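PDB 5WLH: LbaCas13a H328A (C2c2) from Lachnospiraceae bacterium NK4A179, which is a point variant of an A-cleaving, RNA-guided CRISPR ribonuclease that binds pre-crRNA and probably cuts target RNA with its paired HEPN domains. Local coordinates for residues A[516-521]-A[551-556]; A[527-532]-A[598-603]. All blocks are in the same frame, centred on the assembly; numbering follows the deposited sequence.

Contact 1. Residues A[516-521]-A[551-556]; sequences QTVELD and NFLKDK
Thr-517 O is gripped by two hydrogen bonds, one from Lys-554 N at 2.9 Å and one from a water at 2.8 Å, while Leu-553 CA adds a CH...O contact. The Lys-554 donor stands above the carbonyl plane, 36° out of it, and the same water accepts a hydrogen bond from Asp-555 N. With Glu-519 N bonded to Phe-552 O at 2.8 Å, in the plane of that carbonyl, this makes an isolated antiparallel beta bridge whose non-hydrogen-bonded pair is Val-518 and Leu-553. It ties the chain leaving helix 486-517 to the loop before helix 559-564.

Phe-552 turns its rim toward Glu-519 and Asp-521: CD1 lies 3.4 Å from Glu-519 O, and CE1 is 3.6 Å from Asp-521 OD2, the carboxylate plane standing 81° from the ring. Aromatic C-H edges suit such oxygens, and Asp-521 OD1 is held by Asn-524. An alanine in place of Phe-552 would probably open a gap beside Leu-530 and deprive Glu-519 O and Asp-521 OD2 of their ring-edge contacts. The branched Val-518 keeps its CB 4.0 Å from Phe-552 CB.

Lys-554 suits a helix end, where carbonyls lack helical partners. Extended beyond CG, it runs past the backbone, CD lying 3.6 Å from Gln-516 O, and its NZ donates to Ser-515 O.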
loop_
_atom_site.group_PDB
_atom_site.type_symbol
_atom_site.label_atom_id
_atom_site.label_comp_id
_atom_site.label_asym_id
_atom_site.label_seq_id
_atom_site.Cartn_x
_atom_site.Cartn_y
_atom_site.Cartn_z
ATOM N N GLN A 516 -6.138 -5.678 28.831
ATOM C CA GLN A 516 -6.671 -6.330 30.014
ATOM C C GLN A 516 -5.834 -6.109 31.264
ATOM O O GLN A 516 -6.225 -6.574 32.337
ATOM C CB GLN A 516 -6.807 -7.832 29.776
ATOM C CG GLN A 516 -7.886 -8.229 28.811
ATOM C CD GLN A 516 -8.123 -9.711 28.878
ATOM O OE1 GLN A 516 -8.810 -10.195 29.775
ATOM N NE2 GLN A 516 -7.515 -10.451 27.959
ATOM N N THR A 517 -4.689 -5.439 31.164
ATOM C CA THR A 517 -3.862 -5.212 32.342
ATOM C C THR A 517 -4.041 -3.831 32.944
ATOM O O THR A 517 -3.898 -3.678 34.162
ATOM C CB THR A 517 -2.377 -5.408 32.015
ATOM O OG1 THR A 517 -2.018 -4.556 30.922
ATOM C CG2 THR A 517 -2.076 -6.861 31.659
ATOM N N VAL A 518 -4.343 -2.813 32.135
ATOM C CA VAL A 518 -4.413 -1.446 32.628
ATOM C C VAL A 518 -5.658 -0.754 32.091
ATOM O O VAL A 518 -6.231 -1.137 31.068
ATOM C CB VAL A 518 -3.152 -0.614 32.268
ATOM C CG1 VAL A 518 -1.908 -1.215 32.895
ATOM C CG2 VAL A 518 -3.007 -0.483 30.738
ATOM N N GLU A 519 -6.076 0.279 32.810
ATOM C CA GLU A 519 -7.080 1.212 32.322
ATOM C C GLU A 519 -6.393 2.564 32.227
ATOM O O GLU A 519 -6.070 3.180 33.249
ATOM C CB GLU A 519 -8.307 1.257 33.236
ATOM C CG GLU A 519 -9.515 1.914 32.592
ATOM C CD GLU A 519 -10.670 2.114 33.560
ATOM O OE1 GLU A 519 -10.874 1.241 34.438
ATOM O OE2 GLU A 519 -11.374 3.145 33.436
ATOM N N LEU A 520 -6.109 2.992 31.003
ATOM C CA LEU A 520 -5.450 4.267 30.795
ATOM C C LEU A 520 -6.472 5.392 30.870
ATOM O O LEU A 520 -7.681 5.167 30.831
ATOM C CB LEU A 520 -4.730 4.272 29.443
ATOM C CG LEU A 520 -3.816 3.058 29.252
ATOM C CD1 LEU A 520 -3.175 2.978 27.857
ATOM C CD2 LEU A 520 -2.727 3.082 30.338
ATOM N N ASP A 521 -5.978 6.613 30.982
ATOM C CA ASP A 521 -6.837 7.786 30.860
ATOM C C ASP A 521 -6.308 8.671 29.744
ATOM O O ASP A 521 -5.272 8.385 29.135
ATOM C CB ASP A 521 -6.941 8.556 32.182
ATOM C CG ASP A 521 -5.589 8.872 32.792
ATOM O OD1 ASP A 521 -4.628 9.147 32.042
ATOM O OD2 ASP A 521 -5.493 8.855 34.039
ATOM N N ASN A 551 -0.709 3.141 39.069
ATOM C CA ASN A 551 -1.919 3.951 39.031
ATOM C C ASN A 551 -2.942 3.456 38.023
ATOM O O ASN A 551 -4.069 3.961 38.017
ATOM C CB ASN A 551 -1.583 5.401 38.694
ATOM C CG ASN A 551 -0.739 6.063 39.758
ATOM O OD1 ASN A 551 -0.929 5.814 40.941
ATOM N ND2 ASN A 551 0.201 6.905 39.341
ATOM N N PHE A 552 -2.580 2.505 37.165
ATOM C CA PHE A 552 -3.433 2.129 36.051
ATOM C C PHE A 552 -3.799 0.656 36.042
ATOM O O PHE A 552 -4.631 0.249 35.218
ATOM C CB PHE A 552 -2.754 2.528 34.727
ATOM C CG PHE A 552 -2.399 3.987 34.673
ATOM C CD1 PHE A 552 -3.364 4.930 34.363
ATOM C CD2 PHE A 552 -1.130 4.423 34.998
ATOM C CE1 PHE A 552 -3.055 6.275 34.338
ATOM C CE2 PHE A 552 -0.816 5.772 34.986
ATOM C CZ PHE A 552 -1.779 6.699 34.656
ATOM N N LEU A 553 -3.234 -0.143 36.950
ATOM C CA LEU A 553 -3.507 -1.572 36.971
ATOM C C LEU A 553 -4.988 -1.827 37.201
ATOM O O LEU A 553 -5.609 -1.196 38.061
ATOM C CB LEU A 553 -2.679 -2.254 38.059
ATOM C CG LEU A 553 -1.176 -2.293 37.790
ATOM C CD1 LEU A 553 -0.440 -2.852 38.983
ATOM C CD2 LEU A 553 -0.898 -3.128 36.543
ATOM N N LYS A 554 -5.551 -2.746 36.409
ATOM C CA LYS A 554 -6.953 -3.132 36.540
ATOM C C LYS A 554 -7.166 -4.089 37.701
ATOM O O LYS A 554 -8.232 -4.071 38.326
ATOM C CB LYS A 554 -7.453 -3.798 35.252
ATOM C CG LYS A 554 -7.919 -2.847 34.156
ATOM C CD LYS A 554 -8.217 -3.614 32.860
ATOM C CE LYS A 554 -9.227 -2.885 31.989
ATOM N NZ LYS A 554 -9.574 -3.635 30.739
ATOM N N ASP A 555 -6.175 -4.931 37.994
ATOM C CA ASP A 555 -6.288 -5.960 39.021
ATOM C C ASP A 555 -4.924 -6.591 39.253
ATOM O O ASP A 555 -4.589 -7.608 38.634
ATOM C CB ASP A 555 -7.311 -7.028 38.618
ATOM C CG ASP A 555 -7.648 -7.986 39.761
ATOM O OD1 ASP A 555 -6.871 -8.079 40.736
ATOM O OD2 ASP A 555 -8.698 -8.655 39.676
ATOM N N LYS A 556 -4.143 -6.002 40.161
ATOM C CA LYS A 556 -2.795 -6.482 40.418
ATOM C C LYS A 556 -2.779 -7.921 40.914
ATOM O O LYS A 556 -1.783 -8.625 40.713
ATOM C CB LYS A 556 -2.113 -5.541 41.422
ATOM C CG LYS A 556 -0.755 -5.987 41.918
ATOM C CD LYS A 556 -0.042 -4.848 42.632
ATOM C CE LYS A 556 1.128 -5.365 43.445
ATOM N NZ LYS A 556 1.460 -6.770 43.074
HETATM O O HOH W 1 -4.053 -5.533 36.193
#

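Contact 2. Residues A[527-532]-A[598-603]; sequences FLLLKP and VIYSMR
Leu-528 CD1 lies over one face of the Arg-603 guanidinium, 3.6 Å from Arg-603 NH2, while Leu-529 CD2 approaches the same group obliquely, 3.7 Å from Arg-603 NH1. The Tyr-600 ring has Arg-603 NH1 at its edge, in plane, and takes its leucine neighbours obliquely: Leu-528 CB is 3.9 Å from Tyr-600 CD1, and Leu-529 CD2 is 3.7 Å from Tyr-600 CE1. Leucine suits both places: its carbons pack against the guanidinium and the ring while making no claim on the arginine's N-H groups.

Leu-528 reaches further into the helix surface with its other methyl, CD2, which meets Ile-599 CG2 at 3.9 Å, the two side chains crossing at about a right angle. Ala-510 of helix 486-517 also touches Leu-528. Tyr-600 is amphipathic: its ring packs on the leucines while OH bonds to Lys-1202 O.

The arginine chain bends at chi3 (83°), which sets NE off the line of the chain and near Leu-528 CD1. Its NH1 forms a salt bridge with Asp-526, whose other carboxylate oxygen accepts a hydrogen bond from Leu-528 N; one acid thus links the arginine to the 3-10 turn 527-529 that presents the apolar cover. Within 527-532, Lys-531 NZ donates to Leu-529 O at 2.8 Å.

Arg-603, just beyond the end of helix 588-602, begins a sequence consistent with the R-X4-H signature of a HEPN ribonuclease domain, so this packing borders what is probably half of the composite RNA-cleaving site.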
loop_
_atom_site.group_PDB
_atom_site.type_symbol
_atom_site.label_atom_id
_atom_site.label_comp_id
_atom_site.label_asym_id
_atom_site.label_seq_id
_atom_site.Cartn_x
_atom_site.Cartn_y
_atom_site.Cartn_z
ATOM N N PHE A 527 0.223 3.188 26.729
ATOM C CA PHE A 527 0.664 2.101 27.599
ATOM C C PHE A 527 2.181 1.992 27.669
ATOM O O PHE A 527 2.754 1.792 28.751
ATOM C CB PHE A 527 0.074 0.782 27.097
ATOM C CG PHE A 527 0.612 -0.422 27.803
ATOM C CD1 PHE A 527 0.420 -0.574 29.166
ATOM C CD2 PHE A 527 1.301 -1.401 27.113
ATOM C CE1 PHE A 527 0.903 -1.672 29.826
ATOM C CE2 PHE A 527 1.792 -2.517 27.773
ATOM C CZ PHE A 527 1.595 -2.649 29.137
ATOM N N LEU A 528 2.855 2.098 26.519
ATOM C CA LEU A 528 4.297 1.890 26.482
ATOM C C LEU A 528 5.075 2.957 27.236
ATOM O O LEU A 528 6.242 2.739 27.558
ATOM C CB LEU A 528 4.793 1.856 25.043
ATOM C CG LEU A 528 4.258 0.673 24.250
ATOM C CD1 LEU A 528 4.928 0.626 22.847
ATOM C CD2 LEU A 528 4.477 -0.623 25.012
ATOM N N LEU A 529 4.476 4.098 27.511
ATOM C CA LEU A 529 5.189 5.149 28.216
ATOM C C LEU A 529 4.919 5.145 29.713
ATOM O O LEU A 529 5.465 5.996 30.427
ATOM C CB LEU A 529 4.846 6.512 27.610
ATOM C CG LEU A 529 5.341 6.630 26.159
ATOM C CD1 LEU A 529 5.165 8.037 25.662
ATOM C CD2 LEU A 529 6.814 6.151 26.030
ATOM N N LEU A 530 4.118 4.203 30.211
ATOM C CA LEU A 530 3.952 4.086 31.657
ATOM C C LEU A 530 5.281 3.710 32.295
ATOM O O LEU A 530 6.118 3.040 31.689
ATOM C CB LEU A 530 2.877 3.057 32.014
ATOM C CG LEU A 530 1.443 3.341 31.532
ATOM C CD1 LEU A 530 0.466 2.334 32.123
ATOM C CD2 LEU A 530 0.998 4.776 31.825
ATOM N N LYS A 531 5.479 4.170 33.524
ATOM C CA LYS A 531 6.757 4.063 34.205
ATOM C C LYS A 531 6.728 2.960 35.255
ATOM O O LYS A 531 5.661 2.599 35.761
ATOM C CB LYS A 531 7.116 5.409 34.849
ATOM C CG LYS A 531 7.384 6.513 33.829
ATOM C CD LYS A 531 8.718 6.304 33.120
ATOM C CE LYS A 531 8.829 7.156 31.856
ATOM N NZ LYS A 531 8.238 6.494 30.641
ATOM N N PRO A 532 7.888 2.393 35.605
ATOM C CA PRO A 532 7.906 1.241 36.512
ATOM C C PRO A 532 7.396 1.596 37.905
ATOM O O PRO A 532 7.306 2.765 38.288
ATOM C CB PRO A 532 9.388 0.842 36.556
ATOM C CG PRO A 532 10.002 1.482 35.365
ATOM C CD PRO A 532 9.240 2.744 35.139
ATOM N N VAL A 598 10.022 -4.695 26.449
ATOM C CA VAL A 598 10.399 -5.376 25.214
ATOM C C VAL A 598 9.704 -4.727 24.033
ATOM O O VAL A 598 10.333 -4.403 23.020
ATOM C CB VAL A 598 10.067 -6.875 25.276
ATOM C CG1 VAL A 598 10.453 -7.510 23.944
ATOM C CG2 VAL A 598 10.806 -7.538 26.424
ATOM N N ILE A 599 8.390 -4.530 24.152
ATOM C CA ILE A 599 7.619 -3.995 23.034
ATOM C C ILE A 599 8.086 -2.586 22.718
ATOM O O ILE A 599 8.320 -2.240 21.556
ATOM C CB ILE A 599 6.113 -4.031 23.344
ATOM C CG1 ILE A 599 5.634 -5.472 23.482
ATOM C CG2 ILE A 599 5.278 -3.295 22.248
ATOM C CD1 ILE A 599 4.242 -5.574 24.097
ATOM N N TYR A 600 8.232 -1.759 23.763
ATOM C CA TYR A 600 8.679 -0.388 23.571
ATOM C C TYR A 600 10.021 -0.343 22.852
ATOM O O TYR A 600 10.257 0.545 22.033
ATOM C CB TYR A 600 8.777 0.339 24.915
ATOM C CG TYR A 600 9.332 1.723 24.746
ATOM C CD1 TYR A 600 8.545 2.738 24.221
ATOM C CD2 TYR A 600 10.660 2.002 25.057
ATOM C CE1 TYR A 600 9.055 4.001 24.024
ATOM C CE2 TYR A 600 11.179 3.258 24.879
ATOM C CZ TYR A 600 10.379 4.251 24.358
ATOM O OH TYR A 600 10.910 5.486 24.169
ATOM N N SER A 601 10.915 -1.288 23.151
ATOM C CA SER A 601 12.240 -1.250 22.553
ATOM C C SER A 601 12.189 -1.441 21.048
ATOM O O SER A 601 13.143 -1.081 20.361
ATOM C CB SER A 601 13.158 -2.298 23.182
ATOM O OG SER A 601 12.811 -3.607 22.800
ATOM N N MET A 602 11.086 -1.971 20.526
ATOM C CA MET A 602 10.933 -2.097 19.089
ATOM C C MET A 602 10.308 -0.859 18.459
ATOM O O MET A 602 10.352 -0.716 17.234
ATOM C CB MET A 602 10.082 -3.331 18.751
ATOM C CG MET A 602 10.418 -3.923 17.392
ATOM S SD MET A 602 9.725 -5.567 17.181
ATOM C CE MET A 602 10.888 -6.209 15.988
ATOM N N ARG A 603 9.724 0.026 19.252
ATOM C CA ARG A 603 9.135 1.227 18.670
ATOM C C ARG A 603 10.234 2.191 18.266
ATOM O O ARG A 603 11.158 2.457 19.044
ATOM C CB ARG A 603 8.172 1.901 19.646
ATOM C CG ARG A 603 7.253 2.905 18.945
ATOM C CD ARG A 603 5.974 3.089 19.738
ATOM N NE ARG A 603 6.215 4.044 20.802
ATOM C CZ ARG A 603 5.303 4.415 21.700
ATOM N NH1 ARG A 603 5.620 5.300 22.629
ATOM N NH2 ARG A 603 4.084 3.908 21.666
#

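Overall arrangement
The two contacts interlock along the chain, the segments of one alternating with those of the other, and their centres lie 15 Å apart. They share one apolar cluster. Leu-520 of contact 1 sends CD2 to within 3.7 Å of Leu-530 CD1, Val-518 CG2 meets Phe-527 CD1 at 3.8 Å, and Phe-552 CE2 meets Leu-530 CD2 at 3.8 Å. Leu-530 thus packs on the bridge 516-521/551-556, Leu-528 and Leu-529 on the end of helix 588-602, and Phe-527 touches both, meeting Val-518 and Leu-592. The nearest atoms of contacts 1 and 2 are about 17 and 18 Å from the bound RNA, so neither touches the guide; of the two, contact 2 includes part of the probable HEPN motif, through Arg-603.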